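PDB 3FJV: DUF3501 family protein from Burkholderia pseudomallei K96243, which is of unknown function but forms a two-subunit assembly in the crystal, each chain combining helices with an antiparallel beta sheet. Local coordinates for residues 35-40 with 174-179; 91-96 with 103-108. All blocks are in the same frame, centred on the assembly; numbering follows the deposited sequence.

Interaction 1. Residues 35-40 with 174-179; sequences VSIGNH and YPIQAA
The first torsion of Tyr-174 sets CG anti to its backbone N (chi1 -154°), and the ring reaches across to the turn at 38-40, delivering its hydroxyl there. Ile-176 and Ile-37 both place CG1 beside the backbone N and CG2 anti to it; the two side chains cross obliquely, with Ile-37 CG2 doing the touching, 3.7 Å from Ile-176 CG1. The phenol oxygen is gripped from two directions. As donor, Tyr-174 OH lies 2.7 Å from Ile-37 O, in the carbonyl plane and on a lone pair, with a C=O...O angle of 137°. As acceptor, it receives the N-H of His-40, with Tyr-174 OH 2.9 Å from His-40 N and the bond nearly straight (163°). One side chain thus ties together the two ends of the turn in a beta hairpin formed by strands 34-37 and 41-45, and Leu-41 N adds a weak hydrogen bond to the same oxygen. Strands 34-37 and 176-180 are the outermost strands of the chain's antiparallel sheet, which curls enough for the two edges to face each other; here they meet through side chains, without a backbone hydrogen bond between the two segments. Gly-38 has positive phi, and a CB there would run into Tyr-174 OH and crowd Ile-176 CD1, which rests 4.0 Å from Gly-38 CA. Asn-39 N is also near, 3.1 Å from Tyr-174 OH, but its angle is too poor for a bond. Ile-37 and Ile-176 pack against strand 165-169, through Ile-167 and Cys-169 respectively, while Tyr-174 leans on Leu-108 and Ile-111.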
loop_
_atom_site.group_PDB
_atom_site.type_symbol
_atom_site.label_atom_id
_atom_site.label_comp_id
_atom_site.label_asym_id
_atom_site.label_seq_id
_atom_site.Cartn_x
_atom_site.Cartn_y
_atom_site.Cartn_z
ATOM N N VAL A 35 -6.135 17.579 8.316
ATOM C CA VAL A 35 -6.707 17.283 9.640
ATOM C C VAL A 35 -6.151 15.944 10.170
ATOM O O VAL A 35 -5.997 15.000 9.411
ATOM C CB VAL A 35 -8.240 17.154 9.591
ATOM C CG1 VAL A 35 -8.794 17.142 11.009
ATOM C CG2 VAL A 35 -8.900 18.281 8.724
ATOM N N SER A 36 -5.862 15.864 11.462
ATOM C CA SER A 36 -5.514 14.614 12.110
ATOM C C SER A 36 -6.714 14.034 12.792
ATOM O O SER A 36 -7.574 14.785 13.236
ATOM C CB SER A 36 -4.436 14.879 13.127
ATOM O OG SER A 36 -3.254 15.061 12.413
ATOM N N ILE A 37 -6.797 12.707 12.868
ATOM C CA ILE A 37 -7.907 12.058 13.557
ATOM C C ILE A 37 -7.231 11.057 14.504
ATOM O O ILE A 37 -6.760 9.988 14.089
ATOM C CB ILE A 37 -8.884 11.305 12.616
ATOM C CG1 ILE A 37 -9.478 12.216 11.532
ATOM C CG2 ILE A 37 -10.051 10.744 13.423
ATOM C CD1 ILE A 37 -10.390 11.366 10.488
ATOM N N GLY A 38 -7.144 11.434 15.765
ATOM C CA GLY A 38 -6.356 10.675 16.740
ATOM C C GLY A 38 -4.892 10.768 16.399
ATOM O O GLY A 38 -4.488 11.717 15.726
ATOM N N ASN A 39 -4.110 9.784 16.859
ATOM C CA ASN A 39 -2.640 9.761 16.689
ATOM C C ASN A 39 -2.115 9.057 15.446
ATOM O O ASN A 39 -0.930 9.226 15.092
ATOM C CB ASN A 39 -1.962 9.127 17.932
ATOM C CG ASN A 39 -2.051 10.010 19.158
ATOM O OD1 ASN A 39 -2.079 11.223 19.055
ATOM N ND2 ASN A 39 -2.085 9.400 20.326
ATOM N N HIS A 40 -2.957 8.273 14.765
ATOM C CA HIS A 40 -2.474 7.454 13.658
ATOM C C HIS A 40 -3.181 7.647 12.302
ATOM O O HIS A 40 -2.747 7.040 11.314
ATOM C CB HIS A 40 -2.561 5.992 14.054
ATOM C CG HIS A 40 -1.808 5.686 15.302
ATOM N ND1 HIS A 40 -0.449 5.467 15.308
ATOM C CD2 HIS A 40 -2.210 5.637 16.591
ATOM C CE1 HIS A 40 -0.047 5.279 16.553
ATOM N NE2 HIS A 40 -1.099 5.362 17.346
ATOM N N TYR A 174 -10.858 1.983 16.552
ATOM C CA TYR A 174 -10.366 3.367 16.447
ATOM C C TYR A 174 -11.487 4.380 16.684
ATOM O O TYR A 174 -11.794 5.222 15.826
ATOM C CB TYR A 174 -9.672 3.595 15.090
ATOM C CG TYR A 174 -8.630 4.690 15.115
ATOM C CD1 TYR A 174 -7.324 4.425 15.482
ATOM C CD2 TYR A 174 -8.946 6.008 14.730
ATOM C CE1 TYR A 174 -6.353 5.456 15.528
ATOM C CE2 TYR A 174 -7.978 7.031 14.774
ATOM C CZ TYR A 174 -6.692 6.740 15.140
ATOM O OH TYR A 174 -5.743 7.736 15.153
ATOM N N PRO A 175 -12.104 4.311 17.868
ATOM C CA PRO A 175 -13.192 5.230 18.228
ATOM C C PRO A 175 -12.699 6.670 18.457
ATOM O O PRO A 175 -11.881 6.896 19.342
ATOM C CB PRO A 175 -13.707 4.651 19.546
ATOM C CG PRO A 175 -12.564 3.903 20.119
ATOM C CD PRO A 175 -11.849 3.328 18.932
ATOM N N ILE A 176 -13.149 7.613 17.628
ATOM C CA ILE A 176 -12.794 9.026 17.793
ATOM C C ILE A 176 -14.097 9.811 17.845
ATOM O O ILE A 176 -14.848 9.871 16.866
ATOM C CB ILE A 176 -11.886 9.559 16.637
ATOM C CG1 ILE A 176 -10.613 8.724 16.473
ATOM C CG2 ILE A 176 -11.550 11.062 16.827
ATOM C CD1 ILE A 176 -9.722 8.658 17.699
ATOM N N GLN A 177 -14.362 10.426 18.997
ATOM C CA GLN A 177 -15.503 11.289 19.136
ATOM C C GLN A 177 -15.391 12.451 18.176
ATOM O O GLN A 177 -14.329 13.054 18.066
ATOM C CB GLN A 177 -15.557 11.869 20.559
ATOM C CG GLN A 177 -16.063 10.944 21.628
ATOM C CD GLN A 177 -17.441 11.349 22.081
ATOM O OE1 GLN A 177 -17.654 12.482 22.549
ATOM N NE2 GLN A 177 -18.396 10.434 21.934
ATOM N N ALA A 178 -16.495 12.767 17.511
ATOM C CA ALA A 178 -16.565 13.880 16.571
ATOM C C ALA A 178 -16.053 15.164 17.234
ATOM O O ALA A 178 -16.504 15.560 18.328
ATOM C CB ALA A 178 -18.009 14.074 16.100
ATOM N N ALA A 179 -15.091 15.791 16.596
ATOM C CA ALA A 179 -14.443 16.967 17.115
ATOM C C ALA A 179 -14.330 18.023 16.006
ATOM O O ALA A 179 -14.110 17.703 14.816
ATOM C CB ALA A 179 -13.015 16.589 17.661
#

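Interaction 2. Residues 91-96 with 103-108; sequences LQIEYE and AALARL
Where strand 86-93 runs out and the chain passes into helix 98-107, the two elements form a local beta-alpha unit in which the last turn of the helix packs back over the strand end. The ring of Tyr-95 lies flat beneath the methyl of Ala-104. This CH-pi contact places Ala-104 CB 3.4 Å from the ring centroid, only 16° off the normal, displaced toward the rim so that CE1 is the nearest ring atom. The opposite face is stacked by His-40, which sandwiches the tyrosine between hairpin and helix, and Ile-93 CG2 touches the ring edge in plane. Beyond that edge, Ile-93 crosses Leu-105 obliquely, its CD1 3.9 Å from Leu-105 CD2, and slides past Leu-108 in the opposite direction, with Ile-93 CG2 4.2 Å from Leu-108 CD1. No hydrogen bond joins the two segments, so shape and apolar packing carry the contact. Arg-107 turns the edge of its guanidinium toward the ring, with NH2 4.2 Å from Tyr-95 CE2, while NH1 forms a salt bridge to Glu-62 of the second subunit. Leu-108, the first residue to leave helical torsions, is still held by its N, 2.8 Å from Ala-104 O. With CG anti to its carbonyl carbon, Leu-108 brings CD1 to Tyr-95 OH, tip to tip at 3.6 Å.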
loop_
_atom_site.group_PDB
_atom_site.type_symbol
_atom_site.label_atom_id
_atom_site.label_comp_id
_atom_site.label_asym_id
_atom_site.label_seq_id
_atom_site.Cartn_x
_atom_site.Cartn_y
_atom_site.Cartn_z
ATOM N N LEU A 91 -6.653 9.669 2.913
ATOM C CA LEU A 91 -6.492 9.191 4.279
ATOM C C LEU A 91 -5.203 8.373 4.339
ATOM O O LEU A 91 -4.995 7.456 3.531
ATOM C CB LEU A 91 -7.662 8.305 4.712
ATOM C CG LEU A 91 -7.630 7.624 6.105
ATOM C CD1 LEU A 91 -7.795 8.554 7.284
ATOM C CD2 LEU A 91 -8.748 6.558 6.221
ATOM N N GLN A 92 -4.374 8.681 5.327
ATOM C CA GLN A 92 -3.147 7.916 5.554
ATOM C C GLN A 92 -3.162 7.394 6.966
ATOM O O GLN A 92 -3.530 8.102 7.887
ATOM C CB GLN A 92 -1.898 8.751 5.297
ATOM C CG GLN A 92 -1.741 9.103 3.804
ATOM C CD GLN A 92 -0.326 9.503 3.435
ATOM O OE1 GLN A 92 0.612 8.683 3.556
ATOM N NE2 GLN A 92 -0.158 10.736 2.949
ATOM N N ILE A 93 -2.789 6.130 7.108
ATOM C CA ILE A 93 -2.684 5.441 8.391
ATOM C C ILE A 93 -1.189 5.302 8.609
ATOM O O ILE A 93 -0.509 4.721 7.754
ATOM C CB ILE A 93 -3.349 4.046 8.294
ATOM C CG1 ILE A 93 -4.824 4.189 7.921
ATOM C CG2 ILE A 93 -3.255 3.270 9.634
ATOM C CD1 ILE A 93 -5.428 2.887 7.346
ATOM N N GLU A 94 -0.677 5.844 9.713
ATOM C CA GLU A 94 0.754 5.866 9.967
ATOM C C GLU A 94 1.127 5.214 11.296
ATOM O O GLU A 94 0.638 5.623 12.349
ATOM C CB GLU A 94 1.231 7.316 9.930
ATOM C CG GLU A 94 1.053 7.936 8.522
ATOM C CD GLU A 94 1.158 9.458 8.493
ATOM O OE1 GLU A 94 1.135 10.112 9.573
ATOM O OE2 GLU A 94 1.262 9.995 7.370
ATOM N N TYR A 95 1.996 4.201 11.244
ATOM C CA TYR A 95 2.488 3.542 12.462
ATOM C C TYR A 95 4.016 3.497 12.484
ATOM O O TYR A 95 4.660 3.517 11.435
ATOM C CB TYR A 95 1.865 2.138 12.626
ATOM C CG TYR A 95 0.466 2.204 13.216
ATOM C CD1 TYR A 95 -0.612 2.465 12.401
ATOM C CD2 TYR A 95 0.231 2.040 14.587
ATOM C CE1 TYR A 95 -1.882 2.524 12.891
ATOM C CE2 TYR A 95 -1.058 2.124 15.099
ATOM C CZ TYR A 95 -2.105 2.378 14.223
ATOM O OH TYR A 95 -3.394 2.513 14.627
ATOM N N GLU A 96 4.589 3.435 13.687
ATOM C CA GLU A 96 6.041 3.605 13.864
ATOM C C GLU A 96 6.904 2.517 13.236
ATOM O O GLU A 96 8.044 2.791 12.875
ATOM C CB GLU A 96 6.405 3.750 15.342
ATOM C CG GLU A 96 5.713 4.934 16.020
ATOM C CD GLU A 96 6.612 5.658 17.003
ATOM O OE1 GLU A 96 7.250 4.993 17.858
ATOM O OE2 GLU A 96 6.679 6.904 16.909
ATOM N N ALA A 103 0.341 -5.140 11.971
ATOM C CA ALA A 103 -0.738 -5.518 12.898
ATOM C C ALA A 103 -1.896 -4.508 12.826
ATOM O O ALA A 103 -3.072 -4.900 12.815
ATOM C CB ALA A 103 -0.220 -5.624 14.318
ATOM N N ALA A 104 -1.571 -3.214 12.779
ATOM C CA ALA A 104 -2.626 -2.154 12.737
ATOM C C ALA A 104 -3.547 -2.266 11.530
ATOM O O ALA A 104 -4.784 -2.170 11.645
ATOM C CB ALA A 104 -2.000 -0.743 12.774
ATOM N N LEU A 105 -2.960 -2.443 10.361
ATOM C CA LEU A 105 -3.739 -2.532 9.120
ATOM C C LEU A 105 -4.750 -3.691 9.163
ATOM O O LEU A 105 -5.878 -3.549 8.673
ATOM C CB LEU A 105 -2.793 -2.645 7.907
ATOM C CG LEU A 105 -1.999 -1.353 7.617
ATOM C CD1 LEU A 105 -1.040 -1.553 6.433
ATOM C CD2 LEU A 105 -2.949 -0.158 7.372
ATOM N N ALA A 106 -4.380 -4.801 9.800
ATOM C CA ALA A 106 -5.324 -5.905 10.007
ATOM C C ALA A 106 -6.441 -5.541 10.964
ATOM O O ALA A 106 -7.635 -5.777 10.685
ATOM C CB ALA A 106 -4.588 -7.185 10.521
ATOM N N ARG A 107 -6.052 -4.989 12.108
ATOM C CA ARG A 107 -7.008 -4.614 13.153
ATOM C C ARG A 107 -7.984 -3.529 12.670
ATOM O O ARG A 107 -9.142 -3.487 13.089
ATOM C CB ARG A 107 -6.221 -4.123 14.353
ATOM C CG ARG A 107 -7.008 -3.758 15.568
ATOM C CD ARG A 107 -6.062 -3.520 16.753
ATOM N NE ARG A 107 -5.112 -2.412 16.526
ATOM C CZ ARG A 107 -3.793 -2.534 16.312
ATOM N NH1 ARG A 107 -3.179 -3.724 16.274
ATOM N NH2 ARG A 107 -3.062 -1.443 16.126
ATOM N N LEU A 108 -7.497 -2.673 11.781
ATOM C CA LEU A 108 -8.243 -1.509 11.277
ATOM C C LEU A 108 -8.936 -1.739 9.948
ATOM O O LEU A 108 -9.435 -0.797 9.330
ATOM C CB LEU A 108 -7.303 -0.317 11.174
ATOM C CG LEU A 108 -6.744 0.181 12.512
ATOM C CD1 LEU A 108 -5.928 1.416 12.276
ATOM C CD2 LEU A 108 -7.807 0.456 13.529
#

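Both contacts lie on the same side of the chain's centre, their own centres about 13 Å apart, and both draw on the antiparallel sheet. Along the sequence the order is 35-40, 91-96, 103-108, 174-179, so the short-range strand-helix contact is enclosed within the long-range one. They also touch: His-40 O lies 2.9 Å from Glu-94 N, a probable hydrogen bond, and Tyr-174 CB packs 4.0 Å from Leu-108 CD2. His-40 and Tyr-174 of interaction 1 thus each meet a residue of interaction 2. Through these two residues the ends of the two outermost strands are joined to the strand-helix unit, whose helix contacts the second subunit through Ala-103 and Arg-107.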